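Local atomic coordinates of clan CA, family C40, NlpC/P60 superfamily cysteine peptidase (Trichomonas vaginalis, PDB entry 6BIO), a protein that probably acts as a cysteine peptidase of the NlpC/P60 type, consistent with a part in breaking down bacterial peptidoglycan. Residues N94-P99 with G103-Y108; I7-S12 with D123-I128; Y108-S113 with I128-Y133; A64-G69 with D78-I83. All coordinates share one frame; numbering follows the deposited sequence.

Contact 1 of 4, residues N94-P99 with G103-Y108; sequences NIYSEP and GTIVRY
Asn94 reaches over to Ile105 with its carboxamide, its ND2 lying 3.6 Å from Ile105 CD1. CG beside the backbone N (chi1 -73°) lays the carboxamide along the strand face, and the chi2 rotation (-37°) turns ND2 to Tyr96 OH, giving an almost straight bond in the amide plane, ND2 to OH 3.2 Å. Its OD1 sits at the edge of the Tyr108 ring, in the ring plane. Tyr96 carries Asn94 CB over one ring face, and its CE1 lies alongside Ile105 CG1 at 3.9 Å, the two side chains pointing the same way. Tyr96 CA makes a CA-H...O contact with Thr104 O. Asn94, Tyr96, Ile105 and Tyr108 thus share one face of the hairpin. On the other face, Ile95 puts CG2 against Val106 CB (3.8 Å), while the rest of Ile95 leans on Ile128 and Tyr130 of strand 125-130 in the large sheet, which packs against this hairpin.

Beyond the last bridge, Ser97 OG stands between the backbone N and carbonyl carbon (chi1 59°), where it accepts a bond from Thr104 N at 3.0 Å; Ser97 N in turn donates to Thr104 O at 2.8 Å. Ser97 and Thr104 are thus tied twice, once through the serine hydroxyl and once between backbones. Nearer the start of the strand, Ile95 N gives to Arg107 O at 2.8 Å, and Ile95 O receives Val106 N at 2.7 Å plus a weak, longer bond from Arg107 N. Two consecutive residues facing one is a classic beta bulge, here in the 93-96/105-109 hairpin of the bacterial SH3 domain.

Contact 2 of 4, residues I7-S12 with D123-I128; sequences ILLSAS and DGFYRI
Leu9 meets Phe125 through one branch: its CD1 comes within 3.9 Å of Phe125 CZ and 4.1 Å of Phe125 CE1, approaching the far end of the ring obliquely. The other branch, CD2, lies 4.1 Å from Asp123 O, a plain van der Waals touch on the turn that precedes the strand. These van der Waals contacts are all that join the two segments, and no hydrogen bond runs between them. Phe125 keeps CG beside its backbone N (chi1 -64°), which carries the ring end toward Leu9 although its CB does not point there; Pro99, Tyr96, Tyr136 and Leu138 pack round the same ring.

Polar contacts anchor each side separately. Ser12 N donates to Ser10 OG at 3.2 Å, nearly straight, forming an ST turn. The 7-12 segment is fastened to the rest of the protein by Arg101, whose NE bonds to Leu9 O and whose backbone bonds to Ser10, and by Thr102 OG1 on Ala11 O. Asp123 and Gly124 both have positive phi, as in a tight turn between strands. The arrangement is an N-terminal arm, its backbone held by Arg101 and Thr102, whose one leucine packs on the end of the 114-122/125-130 hairpin of the bacterial SH3 domain.

Contact 3 of 4, residues Y108-S113 with I128-Y133; sequences YVPANS and INYRGY
In the bacterial SH3 domain, Tyr130 at the tip of the hairpin between strands 125-130 and 133-138 packs its ring against Val109, Pro110 and Ser113, where strand 105-109 runs out into a type II turn. Val109 CG1 stands over the centre of the ring, 4.2 Å from the centroid and 10° off the normal, a CH-pi contact; Val109 CG2 adds a touch on Tyr130 CD2 at 3.8 Å. The opposite face has Arg131 CG offset toward its rim, so the ring is held between aliphatic carbons. Putting CG anti to the backbone N (chi1 171°) sends the Tyr130 ring toward the 110-113 turn, where its CE1 meets Ser113 CB at 3.7 Å and its OH comes up to Pro110 CD.

Tyr130 is also the first residue of a type I' turn closed by Tyr133. There Asn129 OD1 accepts Gly132 N at 2.9 Å, an Asx motif that props the turn from the residue before it. Outside these segments, Ile95 and Arg107 pack on the Tyr130 side chain as well.

On the other turn, Ser113 OG donates to Pro110 O at 2.7 Å, approaching from above the carbonyl plane. The same OG accepts a bond from a water at 2.9 Å, and that water also pairs with Tyr130 OH, oxygen to oxygen 2.6 Å, bridging the two hydroxyls.

Contact 4 of 4, residues A64-G69 with D78-I83; sequences AHVRIG and DSLEEI
Leu80 spreads its two methyls over two residues of one strand: CD2 lies 3.8 Å from Ala64 CB, and CD1 lies 3.8 Å from Val66 CG1. Both contacts are purely apolar, and the Val66 and Leu80 side chains run antiparallel, meeting at their methyl groups. Leu80 takes the less common placement with CG between its backbone N and carbonyl carbon (chi1 79°), which lets the fork straddle Ala64 and Val66. The backbones stay well apart, Ala64 CA to Leu80 CA being 8.3 Å, so side chains alone bridge the space.

Next come the residues around this apolar core. Val66 also packs on Cys73, Ile75 and Leu48, and Ala64 on Tyr59. His65, between them, points away from Leu80; its ring stacks with Trp74 and its NE2 bonds to Asp72.

Further out, polar groups tie both strands to their surroundings. Arg67 NH1 donates to Gly69 O at 2.9 Å with the oxygen in the guanidinium plane, while NE goes to Gln18. Just beyond Leu80, Glu81 forms a salt bridge with Arg22, and Glu82 bonds to both Tyr59 and Thr19. In the sheet order, strands 53-60 and 19-23 lie between 63-68 and 80-88, yet Leu80 still reaches Ala64 and Val66: the sheet curls round an apolar interior, consistent with a small SH3-like barrel.

How the contacts relate
Contacts 1 and 3 lie in the bacterial SH3 domain, and contact 2 brings the N-terminal arm onto it, whereas contact 4 lies about 25 Å from contact 3, centre to centre, in the other part of the long antiparallel sheet. Contacts 1 and 3 share Tyr108 and strand 105-109; contacts 2 and 3 share Ile128 and strand 125-130. Ile95 joins them, its CD1 packing 3.7 Å from Ile128 CD1 and 3.5 Å from Val109 CG2. Chemistry follows position: contact 1 alone pairs backbones, contact 3 sets an aromatic face against aliphatic groups with a water linking two hydroxyls, contact 2 is a slight touch near the surface, and contact 4 is buried and wholly apolar.

Contact 1 of 4, residues N94-P99 with G103-Y108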
loop_
_atom_site.group_PDB
_atom_site.type_symbol
_atom_site.label_atom_id
_atom_site.label_comp_id
_atom_site.label_asym_id
_atom_site.label_seq_id
_atom_site.Cartn_x
_atom_site.Cartn_y
_atom_site.Cartn_z
ATOM N N ASN A 94 2.125 27.128 1.467
ATOM C CA ASN A 94 0.761 27.431 1.064
ATOM C C ASN A 94 -0.069 26.153 0.992
ATOM O O ASN A 94 0.410 25.098 0.554
ATOM C CB ASN A 94 0.741 28.066 -0.323
ATOM C CG ASN A 94 1.249 29.484 -0.315
ATOM O OD1 ASN A 94 1.012 30.256 0.620
ATOM N ND2 ASN A 94 1.968 29.841 -1.365
ATOM N N ILE A 95 -1.322 26.259 1.385
ATOM C CA ILE A 95 -2.343 25.295 0.996
ATOM C C ILE A 95 -2.832 25.703 -0.395
ATOM O O ILE A 95 -3.298 26.835 -0.578
ATOM C CB ILE A 95 -3.503 25.254 2.016
ATOM C CG1 ILE A 95 -3.028 24.722 3.350
ATOM C CG2 ILE A 95 -4.646 24.375 1.452
ATOM C CD1 ILE A 95 -4.036 24.868 4.457
ATOM N N TYR A 96 -2.728 24.789 -1.364
ATOM C CA TYR A 96 -3.124 25.039 -2.747
ATOM C C TYR A 96 -4.443 24.345 -3.072
ATOM O O TYR A 96 -4.836 23.366 -2.429
ATOM C CB TYR A 96 -2.034 24.550 -3.707
ATOM C CG TYR A 96 -0.788 25.367 -3.655
ATOM C CD1 TYR A 96 -0.768 26.642 -4.185
ATOM C CD2 TYR A 96 0.335 24.886 -3.039
ATOM C CE1 TYR A 96 0.359 27.391 -4.149
ATOM C CE2 TYR A 96 1.499 25.600 -3.015
ATOM C CZ TYR A 96 1.497 26.885 -3.550
ATOM O OH TYR A 96 2.637 27.664 -3.559
ATOM N N SER A 97 -5.104 24.813 -4.124
ATOM C CA SER A 97 -6.391 24.277 -4.539
ATOM C C SER A 97 -6.288 22.851 -5.087
ATOM O O SER A 97 -7.297 22.148 -5.099
ATOM C CB SER A 97 -7.049 25.159 -5.597
ATOM O OG SER A 97 -6.207 25.252 -6.724
ATOM N N GLU A 98 -5.113 22.454 -5.558
ATOM C CA GLU A 98 -4.888 21.155 -6.175
ATOM C C GLU A 98 -3.416 20.798 -6.016
ATOM O O GLU A 98 -2.566 21.682 -5.818
ATOM C CB GLU A 98 -5.272 21.147 -7.659
ATOM C CG GLU A 98 -4.491 22.175 -8.488
ATOM C CD GLU A 98 -4.872 22.164 -9.950
ATOM O OE1 GLU A 98 -6.079 22.140 -10.278
ATOM O OE2 GLU A 98 -3.969 22.183 -10.790
ATOM N N PRO A 99 -3.068 19.513 -6.159
ATOM C CA PRO A 99 -1.675 19.093 -6.022
ATOM C C PRO A 99 -0.954 19.200 -7.354
ATOM O O PRO A 99 -0.741 18.210 -8.060
ATOM C CB PRO A 99 -1.801 17.646 -5.547
ATOM C CG PRO A 99 -3.061 17.147 -6.144
ATOM C CD PRO A 99 -3.999 18.363 -6.144
ATOM N N GLY A 103 -1.883 25.527 -8.791
ATOM C CA GLY A 103 -3.062 25.733 -7.965
ATOM C C GLY A 103 -3.125 27.149 -7.432
ATOM O O GLY A 103 -2.117 27.802 -7.215
ATOM N N THR A 104 -4.339 27.597 -7.154
ATOM C CA THR A 104 -4.508 28.865 -6.448
ATOM C C THR A 104 -4.215 28.642 -4.964
ATOM O O THR A 104 -4.217 27.496 -4.449
ATOM C CB THR A 104 -5.900 29.459 -6.682
ATOM O OG1 THR A 104 -6.910 28.504 -6.323
ATOM C CG2 THR A 104 -6.074 29.893 -8.172
ATOM N N ILE A 105 -3.981 29.739 -4.258
ATOM C CA ILE A 105 -3.670 29.706 -2.843
ATOM C C ILE A 105 -4.970 29.733 -2.051
ATOM O O ILE A 105 -5.746 30.697 -2.110
ATOM C CB ILE A 105 -2.745 30.858 -2.442
ATOM C CG1 ILE A 105 -1.390 30.730 -3.123
ATOM C CG2 ILE A 105 -2.523 30.840 -0.926
ATOM C CD1 ILE A 105 -0.543 31.945 -2.957
ATOM N N VAL A 106 -5.186 28.703 -1.247
ATOM C CA VAL A 106 -6.323 28.674 -0.346
ATOM C C VAL A 106 -5.986 29.437 0.916
ATOM O O VAL A 106 -6.762 30.284 1.388
ATOM C CB VAL A 106 -6.726 27.213 -0.032
ATOM C CG1 VAL A 106 -7.869 27.183 0.983
ATOM C CG2 VAL A 106 -7.084 26.492 -1.297
ATOM N N ARG A 107 -4.807 29.160 1.472
ATOM C CA ARG A 107 -4.391 29.768 2.727
ATOM C C ARG A 107 -2.895 29.572 2.949
ATOM O O ARG A 107 -2.378 28.464 2.768
ATOM C CB ARG A 107 -5.184 29.097 3.859
ATOM C CG ARG A 107 -4.908 29.521 5.274
ATOM C CD ARG A 107 -5.271 30.970 5.481
ATOM N NE ARG A 107 -5.558 31.350 6.886
ATOM C CZ ARG A 107 -4.646 31.727 7.790
ATOM N NH1 ARG A 107 -3.330 31.698 7.505
ATOM N NH2 ARG A 107 -5.062 32.088 9.003
ATOM N N TYR A 108 -2.222 30.638 3.376
ATOM C CA TYR A 108 -0.859 30.551 3.860
ATOM C C TYR A 108 -0.855 29.867 5.227
ATOM O O TYR A 108 -1.721 30.109 6.069
ATOM C CB TYR A 108 -0.301 31.969 4.007
ATOM C CG TYR A 108 1.012 32.011 4.704
ATOM C CD1 TYR A 108 2.186 31.588 4.047
ATOM C CD2 TYR A 108 1.094 32.432 6.033
ATOM C CE1 TYR A 108 3.397 31.622 4.703
ATOM C CE2 TYR A 108 2.311 32.486 6.687
ATOM C CZ TYR A 108 3.447 32.088 6.028
ATOM O OH TYR A 108 4.618 32.123 6.745
#

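Contact 2 of 4, residues I7-S12 with D123-I128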
loop_
_atom_site.group_PDB
_atom_site.type_symbol
_atom_site.label_atom_id
_atom_site.label_comp_id
_atom_site.label_asym_id
_atom_site.label_seq_id
_atom_site.Cartn_x
_atom_site.Cartn_y
_atom_site.Cartn_z
ATOM N N ILE A 7 9.630 22.450 -10.815
ATOM C CA ILE A 7 9.232 22.097 -12.177
ATOM C C ILE A 7 8.966 20.610 -12.337
ATOM O O ILE A 7 8.333 20.195 -13.315
ATOM C CB ILE A 7 10.309 22.602 -13.163
ATOM C CG1 ILE A 7 9.767 22.659 -14.593
ATOM C CG2 ILE A 7 11.597 21.782 -13.040
ATOM C CD1 ILE A 7 10.757 23.318 -15.592
ATOM N N LEU A 8 9.399 19.788 -11.373
ATOM C CA LEU A 8 9.120 18.353 -11.439
ATOM C C LEU A 8 7.647 18.050 -11.216
ATOM O O LEU A 8 7.170 16.977 -11.617
ATOM C CB LEU A 8 9.967 17.589 -10.425
ATOM C CG LEU A 8 11.478 17.842 -10.544
ATOM C CD1 LEU A 8 12.239 17.026 -9.462
ATOM C CD2 LEU A 8 11.978 17.474 -11.964
ATOM N N LEU A 9 6.909 18.960 -10.579
ATOM C CA LEU A 9 5.463 18.848 -10.466
ATOM C C LEU A 9 4.760 19.218 -11.762
ATOM O O LEU A 9 5.097 20.215 -12.410
ATOM C CB LEU A 9 4.973 19.795 -9.366
ATOM C CG LEU A 9 5.561 19.609 -7.978
ATOM C CD1 LEU A 9 5.046 20.679 -7.033
ATOM C CD2 LEU A 9 5.217 18.197 -7.453
ATOM N N SER A 10 3.741 18.448 -12.109
ATOM C CA SER A 10 2.903 18.802 -13.238
ATOM C C SER A 10 2.211 20.127 -12.983
ATOM O O SER A 10 1.862 20.470 -11.853
ATOM C CB SER A 10 1.845 17.750 -13.482
ATOM O OG SER A 10 1.131 18.006 -14.658
ATOM N N ALA A 11 1.995 20.864 -14.059
ATOM C CA ALA A 11 1.199 22.083 -14.021
ATOM C C ALA A 11 -0.297 21.799 -14.001
ATOM O O ALA A 11 -1.084 22.743 -13.889
ATOM C CB ALA A 11 1.544 22.950 -15.231
ATOM N N SER A 12 -0.712 20.543 -14.143
ATOM C CA SER A 12 -2.117 20.216 -14.146
ATOM C C SER A 12 -2.338 19.053 -13.185
ATOM O O SER A 12 -1.424 18.292 -12.883
ATOM C CB SER A 12 -2.549 19.901 -15.583
ATOM O OG SER A 12 -3.944 19.841 -15.690
ATOM N N ASP A 123 0.258 12.965 -5.021
ATOM C CA ASP A 123 1.203 13.435 -6.027
ATOM C C ASP A 123 2.185 14.457 -5.466
ATOM O O ASP A 123 2.452 15.503 -6.088
ATOM C CB ASP A 123 0.469 13.990 -7.236
ATOM C CG ASP A 123 -0.425 12.958 -7.891
ATOM O OD1 ASP A 123 -0.191 11.754 -7.750
ATOM O OD2 ASP A 123 -1.404 13.342 -8.512
ATOM N N GLY A 124 2.730 14.165 -4.284
ATOM C CA GLY A 124 3.721 15.023 -3.648
ATOM C C GLY A 124 3.154 15.951 -2.599
ATOM O O GLY A 124 3.922 16.733 -2.020
ATOM N N PHE A 125 1.869 15.799 -2.259
ATOM C CA PHE A 125 1.146 16.653 -1.327
ATOM C C PHE A 125 0.333 15.798 -0.361
ATOM O O PHE A 125 -0.046 14.679 -0.689
ATOM C CB PHE A 125 0.155 17.589 -2.046
ATOM C CG PHE A 125 0.792 18.597 -2.987
ATOM C CD1 PHE A 125 1.242 18.220 -4.249
ATOM C CD2 PHE A 125 0.816 19.958 -2.654
ATOM C CE1 PHE A 125 1.773 19.170 -5.108
ATOM C CE2 PHE A 125 1.357 20.894 -3.507
ATOM C CZ PHE A 125 1.831 20.493 -4.746
ATOM N N TYR A 126 0.008 16.347 0.822
ATOM C CA TYR A 126 -1.116 15.892 1.635
ATOM C C TYR A 126 -2.292 16.810 1.351
ATOM O O TYR A 126 -2.106 18.000 1.046
ATOM C CB TYR A 126 -0.816 15.967 3.145
ATOM C CG TYR A 126 0.215 14.982 3.658
ATOM C CD1 TYR A 126 -0.146 13.679 3.997
ATOM C CD2 TYR A 126 1.549 15.342 3.785
ATOM C CE1 TYR A 126 0.766 12.787 4.453
ATOM C CE2 TYR A 126 2.481 14.439 4.274
ATOM C CZ TYR A 126 2.079 13.169 4.607
ATOM O OH TYR A 126 2.941 12.220 5.064
ATOM N N ARG A 127 -3.494 16.313 1.576
ATOM C CA ARG A 127 -4.648 17.185 1.664
ATOM C C ARG A 127 -4.917 17.398 3.137
ATOM O O ARG A 127 -4.940 16.435 3.899
ATOM C CB ARG A 127 -5.876 16.609 0.967
ATOM C CG ARG A 127 -6.968 17.669 0.773
ATOM C CD ARG A 127 -8.135 17.206 -0.119
ATOM N NE ARG A 127 -8.890 16.126 0.468
ATOM C CZ ARG A 127 -9.960 16.290 1.244
ATOM N NH1 ARG A 127 -10.570 15.228 1.747
ATOM N NH2 ARG A 127 -10.398 17.509 1.544
ATOM N N ILE A 128 -5.090 18.672 3.534
ATOM C CA ILE A 128 -5.199 19.020 4.948
ATOM C C ILE A 128 -6.325 20.007 5.187
ATOM O O ILE A 128 -6.828 20.666 4.274
ATOM C CB ILE A 128 -3.895 19.589 5.569
ATOM C CG1 ILE A 128 -3.517 20.938 4.931
ATOM C CG2 ILE A 128 -2.752 18.615 5.475
ATOM C CD1 ILE A 128 -2.563 21.770 5.739
#

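Contact 3 of 4, residues Y108-S113 with I128-Y133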
loop_
_atom_site.group_PDB
_atom_site.type_symbol
_atom_site.label_atom_id
_atom_site.label_comp_id
_atom_site.label_asym_id
_atom_site.label_seq_id
_atom_site.Cartn_x
_atom_site.Cartn_y
_atom_site.Cartn_z
ATOM N N TYR A 108 -2.222 30.638 3.376
ATOM C CA TYR A 108 -0.859 30.551 3.860
ATOM C C TYR A 108 -0.855 29.867 5.227
ATOM O O TYR A 108 -1.721 30.109 6.069
ATOM C CB TYR A 108 -0.301 31.969 4.007
ATOM C CG TYR A 108 1.012 32.011 4.704
ATOM C CD1 TYR A 108 2.186 31.588 4.047
ATOM C CD2 TYR A 108 1.094 32.432 6.033
ATOM C CE1 TYR A 108 3.397 31.622 4.703
ATOM C CE2 TYR A 108 2.311 32.486 6.687
ATOM C CZ TYR A 108 3.447 32.088 6.028
ATOM O OH TYR A 108 4.618 32.123 6.745
ATOM N N VAL A 109 0.112 28.981 5.428
ATOM C CA VAL A 109 0.249 28.261 6.686
ATOM C C VAL A 109 1.615 28.523 7.288
ATOM O O VAL A 109 2.635 28.120 6.693
ATOM C CB VAL A 109 0.067 26.743 6.477
ATOM C CG1 VAL A 109 0.115 26.060 7.800
ATOM C CG2 VAL A 109 -1.227 26.443 5.794
ATOM N N PRO A 110 1.697 29.221 8.424
ATOM C CA PRO A 110 3.000 29.444 9.042
ATOM C C PRO A 110 3.579 28.145 9.560
ATOM O O PRO A 110 2.888 27.144 9.799
ATOM C CB PRO A 110 2.723 30.415 10.195
ATOM C CG PRO A 110 1.300 30.434 10.386
ATOM C CD PRO A 110 0.609 29.873 9.177
ATOM N N ALA A 111 4.896 28.161 9.680
ATOM C CA ALA A 111 5.571 27.033 10.271
ATOM C C ALA A 111 5.003 26.770 11.663
ATOM O O ALA A 111 4.569 27.681 12.365
ATOM C CB ALA A 111 7.075 27.296 10.352
ATOM N N ASN A 112 5.044 25.505 12.076
ATOM C CA ASN A 112 4.618 25.068 13.406
ATOM C C ASN A 112 3.118 25.143 13.632
ATOM O O ASN A 112 2.670 25.331 14.768
ATOM C CB ASN A 112 5.269 25.928 14.492
ATOM C CG ASN A 112 6.185 25.179 15.362
ATOM O OD1 ASN A 112 6.073 23.967 15.581
ATOM N ND2 ASN A 112 7.151 25.898 15.859
ATOM N N SER A 113 2.332 25.105 12.567
ATOM C CA SER A 113 0.882 25.151 12.659
ATOM C C SER A 113 0.332 23.754 12.901
ATOM O O SER A 113 0.758 22.778 12.275
ATOM C CB SER A 113 0.296 25.676 11.350
ATOM O OG SER A 113 0.592 27.066 11.173
ATOM N N ILE A 128 -5.090 18.672 3.534
ATOM C CA ILE A 128 -5.199 19.020 4.948
ATOM C C ILE A 128 -6.325 20.007 5.187
ATOM O O ILE A 128 -6.828 20.666 4.274
ATOM C CB ILE A 128 -3.895 19.589 5.569
ATOM C CG1 ILE A 128 -3.517 20.938 4.931
ATOM C CG2 ILE A 128 -2.752 18.615 5.475
ATOM C CD1 ILE A 128 -2.563 21.770 5.739
ATOM N N ASN A 129 -6.683 20.097 6.462
ATOM C CA ASN A 129 -7.507 21.169 7.019
ATOM C C ASN A 129 -6.650 21.946 8.010
ATOM O O ASN A 129 -6.150 21.368 8.985
ATOM C CB ASN A 129 -8.711 20.563 7.744
ATOM C CG ASN A 129 -9.612 21.601 8.367
ATOM O OD1 ASN A 129 -9.163 22.570 8.988
ATOM N ND2 ASN A 129 -10.893 21.386 8.248
ATOM N N TYR A 130 -6.462 23.253 7.765
ATOM C CA TYR A 130 -5.870 24.183 8.724
ATOM C C TYR A 130 -6.909 25.260 9.016
ATOM O O TYR A 130 -7.248 26.030 8.128
ATOM C CB TYR A 130 -4.618 24.816 8.119
ATOM C CG TYR A 130 -4.044 25.958 8.955
ATOM C CD1 TYR A 130 -3.692 25.746 10.273
ATOM C CD2 TYR A 130 -3.896 27.247 8.445
ATOM C CE1 TYR A 130 -3.196 26.765 11.065
ATOM C CE2 TYR A 130 -3.348 28.258 9.232
ATOM C CZ TYR A 130 -3.006 28.014 10.526
ATOM O OH TYR A 130 -2.496 29.076 11.270
ATOM N N ARG A 131 -7.415 25.309 10.245
ATOM C CA ARG A 131 -8.339 26.380 10.661
ATOM C C ARG A 131 -9.577 26.445 9.760
ATOM O O ARG A 131 -10.128 27.522 9.539
ATOM C CB ARG A 131 -7.671 27.776 10.669
ATOM C CG ARG A 131 -6.564 28.046 11.666
ATOM C CD ARG A 131 -5.984 29.493 11.476
ATOM N NE ARG A 131 -6.973 30.560 11.689
ATOM C CZ ARG A 131 -7.502 30.844 12.871
ATOM N NH1 ARG A 131 -7.152 30.121 13.940
ATOM N NH2 ARG A 131 -8.388 31.826 12.987
ATOM N N GLY A 132 -10.035 25.304 9.219
ATOM C CA GLY A 132 -11.167 25.299 8.330
ATOM C C GLY A 132 -10.831 25.448 6.863
ATOM O O GLY A 132 -11.713 25.243 6.020
ATOM N N TYR A 133 -9.599 25.826 6.525
ATOM C CA TYR A 133 -9.144 25.985 5.141
ATOM C C TYR A 133 -8.633 24.632 4.661
ATOM O O TYR A 133 -7.807 23.992 5.335
ATOM C CB TYR A 133 -8.006 27.008 5.054
ATOM C CG TYR A 133 -8.447 28.419 5.427
ATOM C CD1 TYR A 133 -8.973 29.276 4.472
ATOM C CD2 TYR A 133 -8.368 28.862 6.721
ATOM C CE1 TYR A 133 -9.408 30.537 4.804
ATOM C CE2 TYR A 133 -8.774 30.162 7.058
ATOM C CZ TYR A 133 -9.297 30.956 6.106
ATOM O OH TYR A 133 -9.693 32.214 6.508
HETATM O O HOH W 1 -0.871 28.417 13.242
#

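Contact 4 of 4, residues A64-G69 with D78-I83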
loop_
_atom_site.group_PDB
_atom_site.type_symbol
_atom_site.label_atom_id
_atom_site.label_comp_id
_atom_site.label_asym_id
_atom_site.label_seq_id
_atom_site.Cartn_x
_atom_site.Cartn_y
_atom_site.Cartn_z
ATOM N N ALA A 64 -18.606 1.893 -0.334
ATOM C CA ALA A 64 -17.507 2.834 -0.433
ATOM C C ALA A 64 -16.664 2.473 -1.654
ATOM O O ALA A 64 -16.337 1.295 -1.860
ATOM C CB ALA A 64 -16.613 2.767 0.805
ATOM N N HIS A 65 -16.331 3.481 -2.458
ATOM C CA HIS A 65 -15.413 3.349 -3.567
ATOM C C HIS A 65 -14.028 3.640 -3.015
ATOM O O HIS A 65 -13.771 4.760 -2.556
ATOM C CB HIS A 65 -15.772 4.358 -4.640
ATOM C CG HIS A 65 -15.088 4.115 -5.935
ATOM N ND1 HIS A 65 -15.192 4.999 -6.993
ATOM C CD2 HIS A 65 -14.316 3.086 -6.370
ATOM C CE1 HIS A 65 -14.504 4.517 -8.017
ATOM N NE2 HIS A 65 -13.972 3.362 -7.672
ATOM N N VAL A 66 -13.149 2.635 -3.009
ATOM C CA VAL A 66 -11.847 2.738 -2.360
ATOM C C VAL A 66 -10.743 2.517 -3.382
ATOM O O VAL A 66 -10.937 1.898 -4.426
ATOM C CB VAL A 66 -11.712 1.797 -1.126
ATOM C CG1 VAL A 66 -12.848 2.075 -0.122
ATOM C CG2 VAL A 66 -11.741 0.325 -1.546
ATOM N N ARG A 67 -9.555 2.980 -3.013
ATOM C CA ARG A 67 -8.421 2.945 -3.909
ATOM C C ARG A 67 -7.164 2.621 -3.136
ATOM O O ARG A 67 -6.925 3.181 -2.051
ATOM C CB ARG A 67 -8.252 4.283 -4.606
ATOM C CG ARG A 67 -7.055 4.367 -5.579
ATOM C CD ARG A 67 -6.993 5.744 -6.199
ATOM N NE ARG A 67 -6.575 6.788 -5.297
ATOM C CZ ARG A 67 -5.294 7.076 -5.034
ATOM N NH1 ARG A 67 -4.315 6.305 -5.469
ATOM N NH2 ARG A 67 -5.000 8.156 -4.329
ATOM N N ILE A 68 -6.371 1.712 -3.705
ATOM C CA ILE A 68 -5.023 1.406 -3.215
ATOM C C ILE A 68 -4.105 1.551 -4.426
ATOM O O ILE A 68 -4.205 0.775 -5.369
ATOM C CB ILE A 68 -4.941 0.006 -2.614
ATOM C CG1 ILE A 68 -5.895 -0.134 -1.430
ATOM C CG2 ILE A 68 -3.492 -0.349 -2.192
ATOM C CD1 ILE A 68 -6.269 -1.600 -1.195
ATOM N N GLY A 69 -3.280 2.577 -4.450
ATOM C CA GLY A 69 -2.436 2.780 -5.626
ATOM C C GLY A 69 -3.270 2.953 -6.879
ATOM O O GLY A 69 -4.147 3.809 -6.957
ATOM N N ASP A 78 -20.016 -0.323 5.593
ATOM C CA ASP A 78 -19.838 -0.641 7.004
ATOM C C ASP A 78 -18.570 -1.417 7.281
ATOM O O ASP A 78 -18.307 -1.736 8.437
ATOM C CB ASP A 78 -21.030 -1.438 7.511
ATOM C CG ASP A 78 -22.316 -0.730 7.256
ATOM O OD1 ASP A 78 -22.360 0.462 7.603
ATOM O OD2 ASP A 78 -23.256 -1.358 6.702
ATOM N N SER A 79 -17.756 -1.676 6.267
ATOM C CA SER A 79 -16.524 -2.435 6.466
ATOM C C SER A 79 -15.293 -1.583 6.708
ATOM O O SER A 79 -14.202 -2.144 6.860
ATOM C CB SER A 79 -16.238 -3.351 5.275
ATOM O OG SER A 79 -15.827 -2.604 4.109
ATOM N N LEU A 80 -15.410 -0.260 6.729
ATOM C CA LEU A 80 -14.262 0.612 6.932
ATOM C C LEU A 80 -14.710 1.822 7.735
ATOM O O LEU A 80 -15.912 2.118 7.847
ATOM C CB LEU A 80 -13.616 1.023 5.613
ATOM C CG LEU A 80 -14.255 2.120 4.801
ATOM C CD1 LEU A 80 -13.409 2.362 3.589
ATOM C CD2 LEU A 80 -15.624 1.750 4.296
ATOM N N GLU A 81 -13.712 2.540 8.236
ATOM C CA GLU A 81 -13.891 3.795 8.938
ATOM C C GLU A 81 -13.044 4.872 8.270
ATOM O O GLU A 81 -11.979 4.593 7.728
ATOM C CB GLU A 81 -13.474 3.658 10.427
ATOM C CG GLU A 81 -11.996 3.473 10.676
ATOM C CD GLU A 81 -11.627 3.082 12.076
ATOM O OE1 GLU A 81 -12.540 3.070 12.936
ATOM O OE2 GLU A 81 -10.435 2.802 12.338
ATOM N N GLU A 82 -13.531 6.117 8.309
ATOM C CA GLU A 82 -12.748 7.270 7.857
ATOM C C GLU A 82 -11.748 7.668 8.934
ATOM O O GLU A 82 -12.058 7.635 10.134
ATOM C CB GLU A 82 -13.644 8.471 7.564
ATOM C CG GLU A 82 -14.663 8.159 6.514
ATOM C CD GLU A 82 -14.677 9.163 5.355
ATOM O OE1 GLU A 82 -13.993 10.191 5.407
ATOM O OE2 GLU A 82 -15.424 8.935 4.390
ATOM N N ILE A 83 -10.564 8.077 8.498
ATOM C CA ILE A 83 -9.450 8.423 9.365
ATOM C C ILE A 83 -9.000 9.826 9.027
ATOM O O ILE A 83 -8.769 10.124 7.849
ATOM C CB ILE A 83 -8.273 7.468 9.045
ATOM C CG1 ILE A 83 -8.612 6.009 9.366
ATOM C CG2 ILE A 83 -6.966 7.951 9.697
ATOM C CD1 ILE A 83 -8.797 5.760 10.843
#